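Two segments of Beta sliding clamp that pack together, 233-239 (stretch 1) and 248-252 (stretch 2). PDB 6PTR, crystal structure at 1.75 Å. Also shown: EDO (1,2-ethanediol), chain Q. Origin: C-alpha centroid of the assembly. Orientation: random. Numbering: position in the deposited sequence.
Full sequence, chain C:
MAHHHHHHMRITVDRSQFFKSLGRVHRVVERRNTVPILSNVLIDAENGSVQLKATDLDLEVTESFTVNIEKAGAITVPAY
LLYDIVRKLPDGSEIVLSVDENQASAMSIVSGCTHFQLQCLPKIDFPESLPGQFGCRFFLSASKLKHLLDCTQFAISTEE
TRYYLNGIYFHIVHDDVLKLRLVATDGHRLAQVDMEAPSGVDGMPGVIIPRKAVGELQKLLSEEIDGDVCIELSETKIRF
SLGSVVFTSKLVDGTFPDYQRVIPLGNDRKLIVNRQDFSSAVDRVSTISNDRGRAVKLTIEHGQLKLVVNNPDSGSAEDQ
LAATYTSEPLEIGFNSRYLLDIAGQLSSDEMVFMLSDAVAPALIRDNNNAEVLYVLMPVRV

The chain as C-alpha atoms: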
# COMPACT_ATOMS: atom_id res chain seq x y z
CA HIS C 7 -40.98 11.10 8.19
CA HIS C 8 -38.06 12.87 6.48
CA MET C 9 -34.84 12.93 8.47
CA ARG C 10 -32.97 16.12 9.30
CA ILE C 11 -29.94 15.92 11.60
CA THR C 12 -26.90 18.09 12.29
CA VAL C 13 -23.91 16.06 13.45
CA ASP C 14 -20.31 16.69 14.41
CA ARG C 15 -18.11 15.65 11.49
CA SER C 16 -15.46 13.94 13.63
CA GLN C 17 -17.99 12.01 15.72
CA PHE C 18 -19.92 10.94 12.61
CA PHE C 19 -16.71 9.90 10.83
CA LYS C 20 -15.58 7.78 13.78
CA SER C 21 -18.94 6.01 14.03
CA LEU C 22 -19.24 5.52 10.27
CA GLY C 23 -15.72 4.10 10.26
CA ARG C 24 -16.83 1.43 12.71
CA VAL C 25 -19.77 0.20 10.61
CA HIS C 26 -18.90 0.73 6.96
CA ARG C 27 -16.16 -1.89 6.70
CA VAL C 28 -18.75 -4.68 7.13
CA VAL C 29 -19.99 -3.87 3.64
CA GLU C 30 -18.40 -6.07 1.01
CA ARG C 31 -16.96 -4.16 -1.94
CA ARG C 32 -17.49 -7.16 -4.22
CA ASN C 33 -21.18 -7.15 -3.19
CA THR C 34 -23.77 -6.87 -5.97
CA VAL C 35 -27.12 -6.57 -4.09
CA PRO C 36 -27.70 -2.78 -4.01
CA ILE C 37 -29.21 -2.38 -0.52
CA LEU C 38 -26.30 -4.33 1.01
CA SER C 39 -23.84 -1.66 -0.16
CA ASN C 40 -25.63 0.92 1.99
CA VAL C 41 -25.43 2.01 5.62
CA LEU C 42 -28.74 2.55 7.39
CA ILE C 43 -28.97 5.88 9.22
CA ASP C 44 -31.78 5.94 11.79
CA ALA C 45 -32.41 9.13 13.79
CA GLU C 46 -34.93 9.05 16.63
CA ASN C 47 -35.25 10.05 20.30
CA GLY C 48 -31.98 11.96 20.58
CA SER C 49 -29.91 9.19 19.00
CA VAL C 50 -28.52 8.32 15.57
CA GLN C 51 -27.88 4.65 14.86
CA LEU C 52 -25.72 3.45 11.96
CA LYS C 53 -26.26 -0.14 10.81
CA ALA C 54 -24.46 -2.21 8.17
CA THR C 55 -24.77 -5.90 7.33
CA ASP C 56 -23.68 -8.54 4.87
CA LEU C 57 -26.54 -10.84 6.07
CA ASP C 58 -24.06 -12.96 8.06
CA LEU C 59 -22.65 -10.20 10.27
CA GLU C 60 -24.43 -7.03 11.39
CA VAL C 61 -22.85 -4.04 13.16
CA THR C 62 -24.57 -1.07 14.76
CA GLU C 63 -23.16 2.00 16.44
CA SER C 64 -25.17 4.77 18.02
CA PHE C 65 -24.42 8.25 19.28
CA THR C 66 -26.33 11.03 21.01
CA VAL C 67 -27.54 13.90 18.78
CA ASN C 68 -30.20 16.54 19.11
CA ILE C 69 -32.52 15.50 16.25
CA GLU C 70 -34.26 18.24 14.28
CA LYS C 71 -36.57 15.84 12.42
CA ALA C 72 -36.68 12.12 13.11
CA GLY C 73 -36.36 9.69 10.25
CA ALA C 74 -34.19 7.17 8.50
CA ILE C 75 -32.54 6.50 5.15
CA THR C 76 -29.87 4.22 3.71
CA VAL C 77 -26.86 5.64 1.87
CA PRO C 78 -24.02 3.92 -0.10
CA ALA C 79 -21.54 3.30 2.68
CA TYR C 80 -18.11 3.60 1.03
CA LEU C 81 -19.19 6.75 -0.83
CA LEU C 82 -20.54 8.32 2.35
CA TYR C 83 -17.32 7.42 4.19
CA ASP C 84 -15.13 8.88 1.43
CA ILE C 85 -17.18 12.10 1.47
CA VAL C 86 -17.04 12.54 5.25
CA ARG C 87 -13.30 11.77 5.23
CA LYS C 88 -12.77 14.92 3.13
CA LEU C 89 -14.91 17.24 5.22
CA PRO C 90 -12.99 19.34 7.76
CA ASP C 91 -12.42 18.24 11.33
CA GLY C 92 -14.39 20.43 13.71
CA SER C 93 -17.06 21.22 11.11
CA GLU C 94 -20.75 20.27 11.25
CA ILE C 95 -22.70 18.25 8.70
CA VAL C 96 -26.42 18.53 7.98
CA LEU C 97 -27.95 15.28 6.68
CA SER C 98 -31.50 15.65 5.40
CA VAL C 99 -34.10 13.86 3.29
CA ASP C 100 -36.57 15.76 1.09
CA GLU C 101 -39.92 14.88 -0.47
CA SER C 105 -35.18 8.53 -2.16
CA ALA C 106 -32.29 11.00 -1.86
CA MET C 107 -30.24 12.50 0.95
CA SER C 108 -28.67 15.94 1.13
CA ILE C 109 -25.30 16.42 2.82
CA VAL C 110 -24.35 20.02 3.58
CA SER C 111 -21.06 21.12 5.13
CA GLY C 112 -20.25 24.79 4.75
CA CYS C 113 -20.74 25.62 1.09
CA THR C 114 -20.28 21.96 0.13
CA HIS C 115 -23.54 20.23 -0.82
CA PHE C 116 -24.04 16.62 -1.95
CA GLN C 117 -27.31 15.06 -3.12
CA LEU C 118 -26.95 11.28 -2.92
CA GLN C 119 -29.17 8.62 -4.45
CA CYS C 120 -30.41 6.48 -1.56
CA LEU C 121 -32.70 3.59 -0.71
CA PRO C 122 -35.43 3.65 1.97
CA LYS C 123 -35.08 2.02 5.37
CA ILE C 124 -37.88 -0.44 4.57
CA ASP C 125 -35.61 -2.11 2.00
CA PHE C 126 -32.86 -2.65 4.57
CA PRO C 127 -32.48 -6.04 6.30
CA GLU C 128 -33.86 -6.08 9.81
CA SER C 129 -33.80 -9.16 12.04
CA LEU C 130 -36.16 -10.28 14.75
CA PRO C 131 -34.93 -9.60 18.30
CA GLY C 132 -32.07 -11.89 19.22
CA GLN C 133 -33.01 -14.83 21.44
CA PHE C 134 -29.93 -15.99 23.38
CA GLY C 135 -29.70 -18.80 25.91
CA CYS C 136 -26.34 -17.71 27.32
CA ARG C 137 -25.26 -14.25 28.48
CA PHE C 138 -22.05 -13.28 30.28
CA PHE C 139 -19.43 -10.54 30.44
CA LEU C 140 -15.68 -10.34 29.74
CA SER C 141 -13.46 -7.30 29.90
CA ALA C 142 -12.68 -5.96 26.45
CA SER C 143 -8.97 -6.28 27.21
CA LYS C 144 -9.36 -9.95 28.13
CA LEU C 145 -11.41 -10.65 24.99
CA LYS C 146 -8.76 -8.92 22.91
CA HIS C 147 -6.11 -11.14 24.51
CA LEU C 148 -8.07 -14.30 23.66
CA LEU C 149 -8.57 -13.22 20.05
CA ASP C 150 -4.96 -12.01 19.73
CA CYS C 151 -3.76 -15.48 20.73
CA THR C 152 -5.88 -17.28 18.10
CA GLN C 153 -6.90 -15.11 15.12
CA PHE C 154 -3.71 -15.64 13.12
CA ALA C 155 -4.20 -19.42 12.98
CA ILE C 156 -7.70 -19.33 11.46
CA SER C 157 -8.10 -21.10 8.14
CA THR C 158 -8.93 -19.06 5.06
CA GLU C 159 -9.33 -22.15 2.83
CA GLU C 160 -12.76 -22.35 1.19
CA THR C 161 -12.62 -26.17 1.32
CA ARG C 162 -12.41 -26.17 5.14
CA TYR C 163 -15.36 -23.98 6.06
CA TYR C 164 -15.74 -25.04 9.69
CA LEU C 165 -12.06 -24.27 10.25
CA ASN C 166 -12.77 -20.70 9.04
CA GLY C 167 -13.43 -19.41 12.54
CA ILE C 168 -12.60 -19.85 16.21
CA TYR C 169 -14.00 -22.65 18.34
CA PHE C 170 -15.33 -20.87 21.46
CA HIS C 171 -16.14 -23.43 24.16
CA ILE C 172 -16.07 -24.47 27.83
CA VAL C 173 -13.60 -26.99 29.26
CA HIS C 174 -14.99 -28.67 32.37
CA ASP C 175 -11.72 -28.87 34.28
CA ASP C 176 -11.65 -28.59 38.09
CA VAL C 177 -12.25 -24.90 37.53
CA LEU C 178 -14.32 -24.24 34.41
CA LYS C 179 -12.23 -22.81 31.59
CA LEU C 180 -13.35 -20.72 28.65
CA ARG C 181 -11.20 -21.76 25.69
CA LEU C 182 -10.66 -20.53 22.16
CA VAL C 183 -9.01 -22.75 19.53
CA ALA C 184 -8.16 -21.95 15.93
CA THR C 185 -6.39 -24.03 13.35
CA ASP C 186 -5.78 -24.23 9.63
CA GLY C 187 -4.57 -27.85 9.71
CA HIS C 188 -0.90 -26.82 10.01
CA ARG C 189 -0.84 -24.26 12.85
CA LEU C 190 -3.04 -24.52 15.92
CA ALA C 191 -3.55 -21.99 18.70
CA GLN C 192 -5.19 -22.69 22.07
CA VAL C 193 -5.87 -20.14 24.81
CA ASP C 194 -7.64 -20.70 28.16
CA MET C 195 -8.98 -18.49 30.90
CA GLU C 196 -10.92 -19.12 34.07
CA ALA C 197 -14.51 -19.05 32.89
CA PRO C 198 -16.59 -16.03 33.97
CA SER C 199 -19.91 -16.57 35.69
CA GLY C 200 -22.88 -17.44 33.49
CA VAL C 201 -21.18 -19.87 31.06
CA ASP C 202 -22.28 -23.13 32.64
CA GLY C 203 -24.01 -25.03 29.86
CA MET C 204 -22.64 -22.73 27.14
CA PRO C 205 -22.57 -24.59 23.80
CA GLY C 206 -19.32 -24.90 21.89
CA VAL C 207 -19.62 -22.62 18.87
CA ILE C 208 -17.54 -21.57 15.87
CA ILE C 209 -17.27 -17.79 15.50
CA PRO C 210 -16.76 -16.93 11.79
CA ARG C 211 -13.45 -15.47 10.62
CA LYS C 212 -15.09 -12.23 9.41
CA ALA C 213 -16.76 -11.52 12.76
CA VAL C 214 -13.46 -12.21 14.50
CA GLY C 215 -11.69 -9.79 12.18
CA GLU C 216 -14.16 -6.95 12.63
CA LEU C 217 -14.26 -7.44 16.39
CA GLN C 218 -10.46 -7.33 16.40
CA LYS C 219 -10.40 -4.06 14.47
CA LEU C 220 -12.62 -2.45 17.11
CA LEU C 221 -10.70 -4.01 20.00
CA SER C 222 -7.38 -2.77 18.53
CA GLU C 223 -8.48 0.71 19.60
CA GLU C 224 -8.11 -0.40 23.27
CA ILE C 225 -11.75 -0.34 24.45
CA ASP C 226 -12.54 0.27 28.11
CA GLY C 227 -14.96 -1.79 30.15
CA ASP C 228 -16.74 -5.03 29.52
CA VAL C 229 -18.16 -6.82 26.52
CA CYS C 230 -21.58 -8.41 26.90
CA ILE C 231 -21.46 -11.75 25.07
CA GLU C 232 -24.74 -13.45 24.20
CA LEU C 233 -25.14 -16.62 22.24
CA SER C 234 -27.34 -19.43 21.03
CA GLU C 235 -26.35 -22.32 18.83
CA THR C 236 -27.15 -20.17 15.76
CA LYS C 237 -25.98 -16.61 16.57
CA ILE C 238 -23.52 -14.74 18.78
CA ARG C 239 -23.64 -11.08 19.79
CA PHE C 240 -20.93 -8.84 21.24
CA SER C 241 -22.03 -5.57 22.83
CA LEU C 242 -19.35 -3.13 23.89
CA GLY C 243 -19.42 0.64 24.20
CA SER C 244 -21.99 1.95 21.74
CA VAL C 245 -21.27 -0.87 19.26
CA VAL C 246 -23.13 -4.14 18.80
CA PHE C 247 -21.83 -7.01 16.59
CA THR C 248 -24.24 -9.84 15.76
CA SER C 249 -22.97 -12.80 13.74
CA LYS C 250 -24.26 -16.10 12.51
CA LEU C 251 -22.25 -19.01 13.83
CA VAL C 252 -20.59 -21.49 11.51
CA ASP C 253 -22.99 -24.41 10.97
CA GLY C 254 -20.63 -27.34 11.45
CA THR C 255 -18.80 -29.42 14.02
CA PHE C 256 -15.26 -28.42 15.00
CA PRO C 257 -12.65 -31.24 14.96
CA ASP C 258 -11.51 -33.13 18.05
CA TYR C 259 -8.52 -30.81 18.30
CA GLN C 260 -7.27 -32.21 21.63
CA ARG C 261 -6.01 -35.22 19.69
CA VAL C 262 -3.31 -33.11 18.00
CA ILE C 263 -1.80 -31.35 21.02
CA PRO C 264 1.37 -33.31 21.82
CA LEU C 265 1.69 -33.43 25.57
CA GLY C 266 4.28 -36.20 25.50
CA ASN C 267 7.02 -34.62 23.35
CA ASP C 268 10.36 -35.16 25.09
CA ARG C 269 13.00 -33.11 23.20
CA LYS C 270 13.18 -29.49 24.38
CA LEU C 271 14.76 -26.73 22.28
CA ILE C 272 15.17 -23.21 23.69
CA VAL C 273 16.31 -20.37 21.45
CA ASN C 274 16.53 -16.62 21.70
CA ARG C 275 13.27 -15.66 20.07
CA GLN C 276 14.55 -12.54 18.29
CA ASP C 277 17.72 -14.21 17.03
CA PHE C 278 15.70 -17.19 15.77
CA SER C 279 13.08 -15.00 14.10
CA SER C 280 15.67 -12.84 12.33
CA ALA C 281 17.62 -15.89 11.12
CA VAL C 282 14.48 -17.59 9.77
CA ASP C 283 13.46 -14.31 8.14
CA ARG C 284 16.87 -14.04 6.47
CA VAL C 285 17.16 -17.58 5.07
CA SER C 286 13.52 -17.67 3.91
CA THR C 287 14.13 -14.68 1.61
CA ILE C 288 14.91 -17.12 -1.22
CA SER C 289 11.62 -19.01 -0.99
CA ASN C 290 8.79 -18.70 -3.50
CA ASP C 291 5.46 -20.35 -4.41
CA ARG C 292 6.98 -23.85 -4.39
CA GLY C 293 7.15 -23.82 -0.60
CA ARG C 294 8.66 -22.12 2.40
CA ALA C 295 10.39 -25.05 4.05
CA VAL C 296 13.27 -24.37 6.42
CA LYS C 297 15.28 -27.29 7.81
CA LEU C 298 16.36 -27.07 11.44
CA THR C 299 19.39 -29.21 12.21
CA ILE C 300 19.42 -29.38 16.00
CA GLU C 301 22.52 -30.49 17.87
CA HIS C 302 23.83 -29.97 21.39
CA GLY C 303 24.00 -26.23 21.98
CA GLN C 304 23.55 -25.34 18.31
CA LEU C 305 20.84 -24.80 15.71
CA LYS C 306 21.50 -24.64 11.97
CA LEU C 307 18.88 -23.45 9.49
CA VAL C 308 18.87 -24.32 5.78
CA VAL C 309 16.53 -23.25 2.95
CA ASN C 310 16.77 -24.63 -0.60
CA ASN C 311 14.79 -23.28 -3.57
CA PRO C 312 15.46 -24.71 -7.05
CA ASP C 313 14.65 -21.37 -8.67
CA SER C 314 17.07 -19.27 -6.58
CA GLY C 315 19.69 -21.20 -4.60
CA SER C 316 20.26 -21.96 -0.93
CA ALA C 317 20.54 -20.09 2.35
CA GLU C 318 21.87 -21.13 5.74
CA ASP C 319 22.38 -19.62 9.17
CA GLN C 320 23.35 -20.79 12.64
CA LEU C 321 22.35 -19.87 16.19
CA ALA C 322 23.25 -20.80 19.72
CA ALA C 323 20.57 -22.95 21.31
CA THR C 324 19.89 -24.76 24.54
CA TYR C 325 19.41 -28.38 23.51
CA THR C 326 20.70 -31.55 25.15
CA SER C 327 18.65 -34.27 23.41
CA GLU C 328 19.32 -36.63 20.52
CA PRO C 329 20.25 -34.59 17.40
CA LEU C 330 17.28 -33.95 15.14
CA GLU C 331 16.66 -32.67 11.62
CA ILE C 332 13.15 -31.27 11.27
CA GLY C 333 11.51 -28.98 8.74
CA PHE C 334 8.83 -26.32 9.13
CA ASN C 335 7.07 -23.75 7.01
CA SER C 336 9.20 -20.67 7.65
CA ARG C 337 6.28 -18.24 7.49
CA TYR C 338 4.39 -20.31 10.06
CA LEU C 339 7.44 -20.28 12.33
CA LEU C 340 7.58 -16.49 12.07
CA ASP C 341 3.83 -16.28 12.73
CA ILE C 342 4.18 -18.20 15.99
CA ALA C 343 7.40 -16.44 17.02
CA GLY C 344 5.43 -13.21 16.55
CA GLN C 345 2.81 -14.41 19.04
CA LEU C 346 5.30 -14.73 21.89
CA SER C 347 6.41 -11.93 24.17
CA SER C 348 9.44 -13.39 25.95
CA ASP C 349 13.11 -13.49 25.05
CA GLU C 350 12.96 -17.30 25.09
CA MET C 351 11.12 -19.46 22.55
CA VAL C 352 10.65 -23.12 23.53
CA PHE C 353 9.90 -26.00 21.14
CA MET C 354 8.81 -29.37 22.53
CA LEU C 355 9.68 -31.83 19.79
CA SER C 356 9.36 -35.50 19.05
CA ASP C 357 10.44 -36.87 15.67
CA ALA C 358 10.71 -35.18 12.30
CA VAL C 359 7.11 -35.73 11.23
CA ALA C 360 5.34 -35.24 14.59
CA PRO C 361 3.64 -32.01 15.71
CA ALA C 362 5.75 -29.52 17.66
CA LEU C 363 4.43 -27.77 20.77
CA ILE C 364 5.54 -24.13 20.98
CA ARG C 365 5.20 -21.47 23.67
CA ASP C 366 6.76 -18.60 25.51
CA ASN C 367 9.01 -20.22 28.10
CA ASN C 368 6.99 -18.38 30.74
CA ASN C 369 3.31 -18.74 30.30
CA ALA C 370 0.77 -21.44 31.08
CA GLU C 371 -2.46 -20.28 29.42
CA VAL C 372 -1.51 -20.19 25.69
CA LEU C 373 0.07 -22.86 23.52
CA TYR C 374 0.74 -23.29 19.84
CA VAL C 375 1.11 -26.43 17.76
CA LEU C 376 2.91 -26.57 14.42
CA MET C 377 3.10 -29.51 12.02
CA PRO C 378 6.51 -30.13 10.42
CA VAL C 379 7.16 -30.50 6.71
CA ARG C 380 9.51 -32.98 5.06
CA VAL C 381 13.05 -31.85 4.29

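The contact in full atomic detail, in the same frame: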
# COMPACT_ATOMS: atom_id res chain seq x y z
N LEU C 233 -25.19 -15.68 23.34
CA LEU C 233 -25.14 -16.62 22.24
C LEU C 233 -26.25 -17.65 22.36
O LEU C 233 -26.84 -17.88 23.43
CB LEU C 233 -23.78 -17.33 22.12
CG LEU C 233 -23.14 -18.16 23.24
CD1 LEU C 233 -22.09 -19.13 22.68
CD2 LEU C 233 -22.48 -17.22 24.23
N SER C 234 -26.54 -18.23 21.21
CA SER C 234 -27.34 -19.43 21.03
C SER C 234 -26.49 -20.39 20.21
O SER C 234 -25.30 -20.16 19.99
CB SER C 234 -28.66 -19.11 20.34
OG SER C 234 -28.41 -18.71 19.01
N GLU C 235 -27.11 -21.46 19.73
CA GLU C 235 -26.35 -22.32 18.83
C GLU C 235 -26.34 -21.81 17.40
O GLU C 235 -25.60 -22.35 16.57
CB GLU C 235 -26.87 -23.76 18.93
CG GLU C 235 -26.44 -24.39 20.25
CD GLU C 235 -27.23 -25.62 20.60
OE1 GLU C 235 -27.76 -26.26 19.68
OE2 GLU C 235 -27.32 -25.94 21.81
N THR C 236 -27.09 -20.74 17.10
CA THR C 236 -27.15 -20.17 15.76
C THR C 236 -26.55 -18.77 15.62
O THR C 236 -26.14 -18.42 14.52
CB THR C 236 -28.60 -20.12 15.24
OG1 THR C 236 -29.37 -19.24 16.05
CG2 THR C 236 -29.22 -21.51 15.25
N LYS C 237 -26.50 -17.97 16.68
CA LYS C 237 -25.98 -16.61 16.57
C LYS C 237 -25.19 -16.23 17.82
O LYS C 237 -25.42 -16.76 18.90
CB LYS C 237 -27.10 -15.55 16.39
CG LYS C 237 -27.78 -15.55 15.02
CD LYS C 237 -28.73 -14.36 14.93
CE LYS C 237 -29.26 -14.14 13.52
NZ LYS C 237 -30.03 -12.86 13.45
N ILE C 238 -24.27 -15.29 17.66
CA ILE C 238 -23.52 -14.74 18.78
C ILE C 238 -23.51 -13.22 18.64
O ILE C 238 -23.52 -12.69 17.52
CB ILE C 238 -22.09 -15.30 18.84
CG1 ILE C 238 -21.38 -14.85 20.12
CG2 ILE C 238 -21.26 -14.90 17.60
CD1 ILE C 238 -20.07 -15.67 20.38
N ARG C 239 -23.55 -12.53 19.77
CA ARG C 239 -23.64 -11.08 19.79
C ARG C 239 -22.62 -10.55 20.78
O ARG C 239 -22.50 -11.09 21.89
CB ARG C 239 -25.03 -10.60 20.17
CG ARG C 239 -25.13 -9.09 20.36
CD ARG C 239 -26.56 -8.65 20.58
NE ARG C 239 -27.34 -8.76 19.35
CZ ARG C 239 -28.67 -8.65 19.28
NH1 ARG C 239 -29.39 -8.43 20.37
NH2 ARG C 239 -29.27 -8.77 18.10
N THR C 248 -23.47 -8.60 15.71
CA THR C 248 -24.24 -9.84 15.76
C THR C 248 -23.87 -10.68 14.56
O THR C 248 -23.94 -10.20 13.42
CB THR C 248 -25.75 -9.59 15.79
OG1 THR C 248 -26.07 -8.65 16.83
CG2 THR C 248 -26.49 -10.93 16.06
N SER C 249 -23.49 -11.94 14.80
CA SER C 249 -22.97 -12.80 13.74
C SER C 249 -23.68 -14.14 13.77
O SER C 249 -23.98 -14.67 14.84
CB SER C 249 -21.47 -13.02 13.89
OG SER C 249 -20.99 -13.85 12.82
N LYS C 250 -23.96 -14.67 12.58
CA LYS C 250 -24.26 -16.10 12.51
C LYS C 250 -23.06 -16.88 13.02
O LYS C 250 -21.93 -16.39 13.04
CB LYS C 250 -24.60 -16.51 11.08
CG LYS C 250 -25.96 -16.00 10.65
CD LYS C 250 -26.27 -16.29 9.19
CE LYS C 250 -27.52 -15.54 8.78
NZ LYS C 250 -27.81 -15.68 7.33
N LEU C 251 -23.32 -18.09 13.47
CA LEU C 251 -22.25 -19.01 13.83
C LEU C 251 -22.04 -19.97 12.67
O LEU C 251 -22.94 -20.18 11.86
CB LEU C 251 -22.59 -19.78 15.12
CG LEU C 251 -22.62 -18.85 16.34
CD1 LEU C 251 -23.31 -19.50 17.54
CD2 LEU C 251 -21.20 -18.41 16.72
N VAL C 252 -20.84 -20.52 12.57
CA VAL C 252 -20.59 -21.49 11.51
C VAL C 252 -21.36 -22.77 11.80
O VAL C 252 -21.26 -23.33 12.90
CB VAL C 252 -19.09 -21.78 11.39
CG1 VAL C 252 -18.83 -22.84 10.30
CG2 VAL C 252 -18.33 -20.50 11.09
C1 EDO Q . -26.87 -11.60 11.66
O1 EDO Q . -27.54 -12.57 10.84
C2 EDO Q . -27.63 -10.29 11.57
O2 EDO Q . -28.58 -10.20 12.65

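Residues 237-239 and 248-250 of the beta sliding clamp run side by side as antiparallel strands, their axes 160° apart in direction and 4.7 Å apart at closest approach. Ile238 and Ser249 form the hydrogen-bonded pair at the centre: Ile238 N donates to Ser249 O (2.9 Å) and Ser249 N donates to Ile238 O (2.8 Å), both nearly straight. The flanking pairs, Lys237 with Lys250 and Arg239 with Thr248, are non-hydrogen-bonded, and their CA atoms come correspondingly closer, 4.4 Å for Lys237 CA to Lys250 CA. The same carbonyls that accept the N-H bonds are also approached by CA-H groups of the flanking residues, as where Lys237 CA lies 3.3 Å from Ser249 O. Past the strand ends the ladder gains one more rung, Leu251 N to Thr236 O (3.0 Å), which holds Leu251 against the turn.

Leu251 is the residue most covered by its partner stretch, with its CA-to-CB bond directed toward it. Its methyls meet two different surroundings. CD1 reaches into the turn before the first strand, 3.2 Å from Ser234 O and 3.6 Å from Lys237 N, so it lies against polar backbone; CD2 makes an apolar contact with Ile238 CG2 at 3.6 Å. The turn is braced from within: Ser234 OG accepts from both Thr236 N and Lys237 N, each at 3.1 Å, while Ser234 N donates to Lys237 O at 3.0 Å. One serine thus ties down the backbone over which Leu251 folds.

Thr248, next in covered area, shares a face of the sheet with Arg239. Arg239 NE donates to Thr248 OG1 at 2.8 Å, and the hydroxyl oxygen sits at the edge of the guanidinium, near its plane, where the N-H bonds point. The nearly extended start of the arginine side chain (chi1 and chi2 both t) turns at chi3 (m) to carry NE across to its neighbour. Thr248 CG2 also lies 4.2 Å from Lys237 CD, a loose contact with the aliphatic part of that lysine.

Ile238, third in covered area, is buried on the other face with Ser249. Besides touching Leu251, its CG2 lies 4.2 Å from Ser249 CB, a looser approach. Ser249 OG turns to its own stretch, donating to Lys250 O at 2.7 Å.

The side chains of Lys237 and Lys250 diverge, yet both reach a bound 1,2-ethanediol, probably from the crystallisation liquor: Lys237 NZ donates to EDO O2 at 3.1 Å, while Lys250 CE comes within 3.6 Å of EDO O1.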